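Local atomic coordinates of putative 6-pyruvoyl tetrahydrobiopterin synthase (Caenorhabditis elegans, PDB entry 2G64), a protein that probably catalyses the zinc-dependent conversion of 7,8-dihydroneopterin triphosphate into 6-pyruvoyl tetrahydropterin, an early step in tetrahydrobiopterin biosynthesis. Residues S14-H19 with G45-W50; V49-L54 with K124-E129. The protein carries 1 engineered substitution. All coordinates share one frame; numbering follows the deposited sequence.

Interaction 1 (S14-H19 with G45-W50). With ZN (zinc ion), chain D; NA (sodium ion), chain B.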
loop_
_atom_site.group_PDB
_atom_site.type_symbol
_atom_site.label_atom_id
_atom_site.label_comp_id
_atom_site.label_asym_id
_atom_site.label_seq_id
_atom_site.Cartn_x
_atom_site.Cartn_y
_atom_site.Cartn_z
ATOM N N SER A 14 2.925 -14.589 1.759
ATOM C CA SER A 14 2.457 -14.676 0.372
ATOM C C SER A 14 3.045 -15.910 -0.298
ATOM O O SER A 14 4.031 -16.477 0.181
ATOM C CB SER A 14 2.899 -13.444 -0.401
ATOM O OG SER A 14 4.308 -13.345 -0.374
ATOM N N PHE A 15 2.437 -16.314 -1.411
ATOM C CA PHE A 15 2.987 -17.388 -2.251
ATOM C C PHE A 15 2.640 -17.150 -3.720
ATOM O O PHE A 15 1.627 -16.543 -4.041
ATOM C CB PHE A 15 2.548 -18.785 -1.768
ATOM C CG PHE A 15 1.038 -19.034 -1.816
ATOM C CD1 PHE A 15 0.461 -19.692 -2.899
ATOM C CD2 PHE A 15 0.213 -18.647 -0.749
ATOM C CE1 PHE A 15 -0.922 -19.931 -2.946
ATOM C CE2 PHE A 15 -1.170 -18.873 -0.774
ATOM C CZ PHE A 15 -1.744 -19.527 -1.877
ATOM N N SER A 16 3.505 -17.605 -4.611
ATOM C CA SER A 16 3.258 -17.430 -6.029
ATOM C C SER A 16 2.860 -18.782 -6.615
ATOM O O SER A 16 3.486 -19.804 -6.335
ATOM C CB SER A 16 4.493 -16.832 -6.709
ATOM O OG SER A 16 4.740 -15.515 -6.232
ATOM N N ALA A 17 1.767 -18.808 -7.374
ATOM C CA ALA A 17 1.327 -20.089 -7.913
ATOM C C ALA A 17 0.602 -19.902 -9.232
ATOM O O ALA A 17 0.012 -18.841 -9.499
ATOM C CB ALA A 17 0.427 -20.841 -6.907
ATOM N N ALA A 18 0.640 -20.949 -10.049
ATOM C CA ALA A 18 -0.170 -21.013 -11.251
ATOM C C ALA A 18 -1.458 -21.785 -10.960
ATOM O O ALA A 18 -1.490 -22.671 -10.101
ATOM C CB ALA A 18 0.629 -21.728 -12.382
ATOM N N HIS A 19 -2.501 -21.486 -11.712
ATOM C CA HIS A 19 -3.683 -22.347 -11.713
ATOM C C HIS A 19 -4.518 -22.153 -12.968
ATOM O O HIS A 19 -4.248 -21.257 -13.782
ATOM C CB HIS A 19 -4.501 -22.156 -10.407
ATOM C CG HIS A 19 -5.396 -20.951 -10.393
ATOM N ND1 HIS A 19 -6.636 -20.964 -9.782
ATOM C CD2 HIS A 19 -5.223 -19.687 -10.859
ATOM C CE1 HIS A 19 -7.204 -19.775 -9.897
ATOM N NE2 HIS A 19 -6.358 -18.975 -10.532
ATOM N N GLY A 45 -1.831 -17.100 -13.287
ATOM C CA GLY A 45 -1.230 -17.168 -11.959
ATOM C C GLY A 45 -1.433 -15.934 -11.114
ATOM O O GLY A 45 -1.965 -14.932 -11.585
ATOM N N HIS A 46 -1.022 -16.021 -9.853
ATOM C CA HIS A 46 -1.244 -14.928 -8.906
ATOM C C HIS A 46 -0.116 -14.935 -7.902
ATOM O O HIS A 46 0.452 -15.993 -7.614
ATOM C CB HIS A 46 -2.582 -15.079 -8.144
ATOM C CG HIS A 46 -3.790 -15.102 -9.027
ATOM N ND1 HIS A 46 -4.236 -13.989 -9.702
ATOM C CD2 HIS A 46 -4.629 -16.111 -9.366
ATOM C CE1 HIS A 46 -5.304 -14.308 -10.416
ATOM N NE2 HIS A 46 -5.562 -15.589 -10.227
ATOM N N ASN A 47 0.210 -13.760 -7.351
ATOM C CA ASN A 47 0.830 -13.713 -6.026
ATOM C C ASN A 47 -0.306 -13.678 -5.020
ATOM O O ASN A 47 -1.067 -12.721 -4.985
ATOM C CB ASN A 47 1.661 -12.445 -5.870
ATOM C CG ASN A 47 2.680 -12.291 -6.972
ATOM O OD1 ASN A 47 3.461 -13.203 -7.248
ATOM N ND2 ASN A 47 2.686 -11.120 -7.596
ATOM N N TYR A 48 -0.462 -14.753 -4.257
ATOM C CA TYR A 48 -1.565 -14.817 -3.321
ATOM C C TYR A 48 -1.053 -14.249 -1.994
ATOM O O TYR A 48 0.002 -14.656 -1.524
ATOM C CB TYR A 48 -1.966 -16.280 -3.116
ATOM C CG TYR A 48 -2.696 -16.935 -4.262
ATOM C CD1 TYR A 48 -4.089 -16.879 -4.345
ATOM C CD2 TYR A 48 -1.999 -17.668 -5.236
ATOM C CE1 TYR A 48 -4.787 -17.515 -5.389
ATOM C CE2 TYR A 48 -2.683 -18.316 -6.265
ATOM C CZ TYR A 48 -4.065 -18.225 -6.347
ATOM O OH TYR A 48 -4.714 -18.861 -7.363
ATOM N N VAL A 49 -1.786 -13.312 -1.403
ATOM C CA VAL A 49 -1.462 -12.904 -0.035
ATOM C C VAL A 49 -2.245 -13.816 0.934
ATOM O O VAL A 49 -3.459 -13.994 0.785
ATOM C CB VAL A 49 -1.834 -11.431 0.218
ATOM C CG1 VAL A 49 -1.515 -11.050 1.652
ATOM C CG2 VAL A 49 -1.046 -10.502 -0.742
ATOM N N TRP A 50 -1.555 -14.376 1.911
ATOM C CA TRP A 50 -2.211 -15.239 2.896
ATOM C C TRP A 50 -2.155 -14.556 4.267
ATOM O O TRP A 50 -1.072 -14.275 4.765
ATOM C CB TRP A 50 -1.443 -16.557 2.997
ATOM C CG TRP A 50 -2.102 -17.595 3.857
ATOM C CD1 TRP A 50 -3.443 -17.737 4.101
ATOM C CD2 TRP A 50 -1.446 -18.662 4.563
ATOM N NE1 TRP A 50 -3.661 -18.846 4.931
ATOM C CE2 TRP A 50 -2.455 -19.431 5.211
ATOM C CE3 TRP A 50 -0.104 -19.063 4.688
ATOM C CZ2 TRP A 50 -2.159 -20.572 5.995
ATOM C CZ3 TRP A 50 0.195 -20.196 5.501
ATOM C CH2 TRP A 50 -0.836 -20.935 6.123
HETATM ZN ZN ZN D . -6.861 -16.986 -11.097
HETATM NA NA NA B . -2.698 -10.374 -4.121
HETATM O O HOH W 1 -3.105 -8.312 -2.504
HETATM O O HOH W 2 -0.795 -9.580 -5.982
HETATM O O HOH W 3 -8.662 -16.751 -10.907
#
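The side chains of Phe15 and Tyr48 cross obliquely beneath an antiparallel strand pair of the tunnelling (T-fold) sheet. CG of Phe15 lies between the backbone N and the carbonyl carbon (chi1 62°), which swings the ring under the partner strand. There Tyr48 CB sits over the ring face, 3.6 Å from the Phe15 centroid, a CH-pi contact. The two rings are nearly parallel, at 15°, but slid so far apart that they barely overlap; their rims touch at Phe15 CE1 and Tyr48 CD2, 3.4 Å apart. An alanine at Phe15 would probably open a gap beneath Tyr48 and leave its CB without the ring face it rests on. Above this layer, Phe15 and Tyr48 exchange two backbone hydrogen bonds, as do Ala17 and His46. On the other face Ser16 OG lies 2.8 Å from Asn47 OD1, which accepts from His46 ND1 of the second subunit, and reciprocally. Toward the polar end, Tyr48 OH stands over the centre of the His19 ring, 3.5 Å above its plane. His19, whose ND1 is held by Ser99 OG, binds zinc together with His46 and His44. The NE2 atoms of His19 and His46 both lie 2.1 Å from the zinc ion.

Interaction 2 (V49-L54 with K124-E129); sequences VWKVKL and KVTIEE
Trp50 reaches across to Val125 and Ile127 on the helix-facing side of an antiparallel strand pair. Its CG is anti to the backbone N (chi1 -173°), a rotamer that brings the five-membered ring close to the neighbouring strand. CB and CG skirt Ile127 CD1. The next atom out, Trp50 CD1, comes closer to the same methyl, at 3.6 Å. The NE1 edge of the indole meets Val125, whose CG1 lies near the ring plane, 3.4 Å from Trp50 NE1. This nitrogen is buried and has no hydrogen-bonding partner in the model. Val52, two residues along the same strand and on the same face, lays CG2 over one face of the indole, and the Trp50 side chain also packs on Met75, Val78 and Leu79 of helix 68-80 and on Met108 and Leu112 of helix 101-115.

The other side of the sheet is more polar. Lys51 and Thr126 run alongside each other, CB to CB at 3.9 Å. The extended lysine chain then passes on to Glu128, where Lys51 CE rests 3.5 Å from OE2. The salt bridge at the tip includes only a weak hydrogen bond, Lys51 NZ to Glu128 OE2 at 3.4 Å. A water bridges the same two atoms, accepting from Lys51 NZ and donating to Glu128 OE2 at 2.6 Å. At the other end, Lys53 NZ and Lys124 NZ come within 4.6 Å; a glycerol, hydrogen-bonded to Lys124 NZ, sits nearby. Val49 with Glu128, Lys51 with Thr126, and Lys53 with Lys124 each exchange two backbone bonds.

An antiparallel sheet with helices packed on one face, here opposite a more polar face carrying lysines and Glu128, is characteristic of the T-fold; strand 122-128 leads to Glu129, probably a charge-relay residue.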
loop_
_atom_site.group_PDB
_atom_site.type_symbol
_atom_site.label_atom_id
_atom_site.label_comp_id
_atom_site.label_asym_id
_atom_site.label_seq_id
_atom_site.Cartn_x
_atom_site.Cartn_y
_atom_site.Cartn_z
ATOM N N VAL A 49 -1.786 -13.312 -1.403
ATOM C CA VAL A 49 -1.462 -12.904 -0.035
ATOM C C VAL A 49 -2.245 -13.816 0.934
ATOM O O VAL A 49 -3.459 -13.994 0.785
ATOM C CB VAL A 49 -1.834 -11.431 0.218
ATOM C CG1 VAL A 49 -1.515 -11.050 1.652
ATOM C CG2 VAL A 49 -1.046 -10.502 -0.742
ATOM N N TRP A 50 -1.555 -14.376 1.911
ATOM C CA TRP A 50 -2.211 -15.239 2.896
ATOM C C TRP A 50 -2.155 -14.556 4.267
ATOM O O TRP A 50 -1.072 -14.275 4.765
ATOM C CB TRP A 50 -1.443 -16.557 2.997
ATOM C CG TRP A 50 -2.102 -17.595 3.857
ATOM C CD1 TRP A 50 -3.443 -17.737 4.101
ATOM C CD2 TRP A 50 -1.446 -18.662 4.563
ATOM N NE1 TRP A 50 -3.661 -18.846 4.931
ATOM C CE2 TRP A 50 -2.455 -19.431 5.211
ATOM C CE3 TRP A 50 -0.104 -19.063 4.688
ATOM C CZ2 TRP A 50 -2.159 -20.572 5.995
ATOM C CZ3 TRP A 50 0.195 -20.196 5.501
ATOM C CH2 TRP A 50 -0.836 -20.935 6.123
ATOM N N LYS A 51 -3.298 -14.282 4.889
ATOM C CA LYS A 51 -3.213 -13.754 6.263
ATOM C C LYS A 51 -3.828 -14.765 7.217
ATOM O O LYS A 51 -4.904 -15.272 6.965
ATOM C CB LYS A 51 -3.953 -12.422 6.391
ATOM C CG LYS A 51 -3.643 -11.412 5.281
ATOM C CD LYS A 51 -4.318 -10.089 5.587
ATOM C CE LYS A 51 -3.970 -9.040 4.525
ATOM N NZ LYS A 51 -4.711 -7.756 4.791
ATOM N N VAL A 52 -3.139 -15.022 8.315
ATOM C CA VAL A 52 -3.557 -16.029 9.289
ATOM C C VAL A 52 -3.856 -15.293 10.579
ATOM O O VAL A 52 -2.960 -14.677 11.166
ATOM C CB VAL A 52 -2.433 -17.057 9.534
ATOM C CG1 VAL A 52 -2.745 -17.938 10.768
ATOM C CG2 VAL A 52 -2.241 -17.884 8.274
ATOM N N LYS A 53 -5.120 -15.344 10.994
ATOM C CA LYS A 53 -5.572 -14.591 12.158
ATOM C C LYS A 53 -5.950 -15.543 13.301
ATOM O O LYS A 53 -6.715 -16.486 13.119
ATOM C CB LYS A 53 -6.769 -13.700 11.779
ATOM C CG LYS A 53 -7.225 -12.704 12.866
ATOM C CD LYS A 53 -8.305 -11.802 12.270
ATOM C CE LYS A 53 -8.763 -10.744 13.248
ATOM N NZ LYS A 53 -9.492 -9.623 12.582
ATOM N N LEU A 54 -5.388 -15.268 14.470
ATOM C CA LEU A 54 -5.592 -16.085 15.661
ATOM C C LEU A 54 -6.347 -15.218 16.657
ATOM O O LEU A 54 -6.249 -13.986 16.608
ATOM C CB LEU A 54 -4.231 -16.470 16.251
ATOM C CG LEU A 54 -3.201 -17.081 15.280
ATOM C CD1 LEU A 54 -1.976 -17.542 16.098
ATOM C CD2 LEU A 54 -3.794 -18.261 14.507
ATOM N N LYS A 124 -9.237 -17.120 11.622
ATOM C CA LYS A 124 -9.639 -16.756 10.266
ATOM C C LYS A 124 -8.458 -16.833 9.308
ATOM O O LYS A 124 -7.323 -16.486 9.672
ATOM C CB LYS A 124 -10.233 -15.356 10.243
ATOM C CG LYS A 124 -10.732 -14.952 8.850
ATOM C CD LYS A 124 -11.440 -13.626 8.880
ATOM C CE LYS A 124 -10.500 -12.510 8.476
ATOM N NZ LYS A 124 -11.134 -11.141 8.567
ATOM N N VAL A 125 -8.726 -17.272 8.082
ATOM C CA VAL A 125 -7.733 -17.168 7.008
ATOM C C VAL A 125 -8.257 -16.205 5.947
ATOM O O VAL A 125 -9.443 -16.224 5.607
ATOM C CB VAL A 125 -7.469 -18.572 6.370
ATOM C CG1 VAL A 125 -7.002 -18.450 4.917
ATOM C CG2 VAL A 125 -6.452 -19.354 7.195
ATOM N N THR A 126 -7.365 -15.376 5.424
ATOM C CA THR A 126 -7.665 -14.503 4.309
ATOM C C THR A 126 -6.764 -14.901 3.135
ATOM O O THR A 126 -5.574 -15.139 3.326
ATOM C CB THR A 126 -7.372 -13.026 4.690
ATOM O OG1 THR A 126 -8.195 -12.669 5.804
ATOM C CG2 THR A 126 -7.694 -12.080 3.512
ATOM N N ILE A 127 -7.335 -14.944 1.933
ATOM C CA ILE A 127 -6.536 -15.057 0.714
ATOM C C ILE A 127 -6.861 -13.846 -0.153
ATOM O O ILE A 127 -8.020 -13.597 -0.443
ATOM C CB ILE A 127 -6.890 -16.351 -0.068
ATOM C CG1 ILE A 127 -6.323 -17.591 0.666
ATOM C CG2 ILE A 127 -6.368 -16.271 -1.517
ATOM C CD1 ILE A 127 -4.783 -17.647 0.732
ATOM N N GLU A 128 -5.840 -13.091 -0.547
ATOM C CA GLU A 128 -6.042 -12.049 -1.558
ATOM C C GLU A 128 -5.464 -12.583 -2.857
ATOM O O GLU A 128 -4.253 -12.726 -3.007
ATOM C CB GLU A 128 -5.375 -10.731 -1.144
ATOM C CG GLU A 128 -5.732 -10.265 0.280
ATOM C CD GLU A 128 -5.236 -8.869 0.632
ATOM O OE1 GLU A 128 -4.341 -8.346 -0.065
ATOM O OE2 GLU A 128 -5.744 -8.300 1.629
ATOM N N GLU A 129 -6.349 -12.901 -3.780
ATOM C CA GLU A 129 -5.965 -13.413 -5.080
ATOM C C GLU A 129 -5.273 -12.318 -5.904
ATOM O O GLU A 129 -4.287 -12.584 -6.591
ATOM C CB GLU A 129 -7.240 -13.880 -5.748
ATOM C CG GLU A 129 -7.166 -14.226 -7.177
ATOM C CD GLU A 129 -8.572 -14.373 -7.709
ATOM O OE1 GLU A 129 -9.050 -13.441 -8.384
ATOM O OE2 GLU A 129 -9.219 -15.387 -7.381
HETATM O O HOH W 4 -7.078 -13.429 8.159
HETATM O O HOH W 5 -7.480 -8.330 3.589
#

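In the fold
Strand 44-57 is common to both interactions: it pairs with strand 6-19 in interaction 1 and with strand 122-128 in interaction 2, so the three are consecutive neighbours in one mixed sheet. The contact centres lie about 12 Å apart, and Val49 and Trp50 belong to both. Along the chain 14-19 comes first, then 45-50 running on into 49-54, and 124-129 much later, after the helices that pack on the sheet. The two meet directly where Tyr48 CD1 packs on Ile127 CG2 at 3.7 Å. At that end His46, a zinc ligand, also packs on Glu129, so the sheet brings the metal site and the probable charge-relay glutamate together.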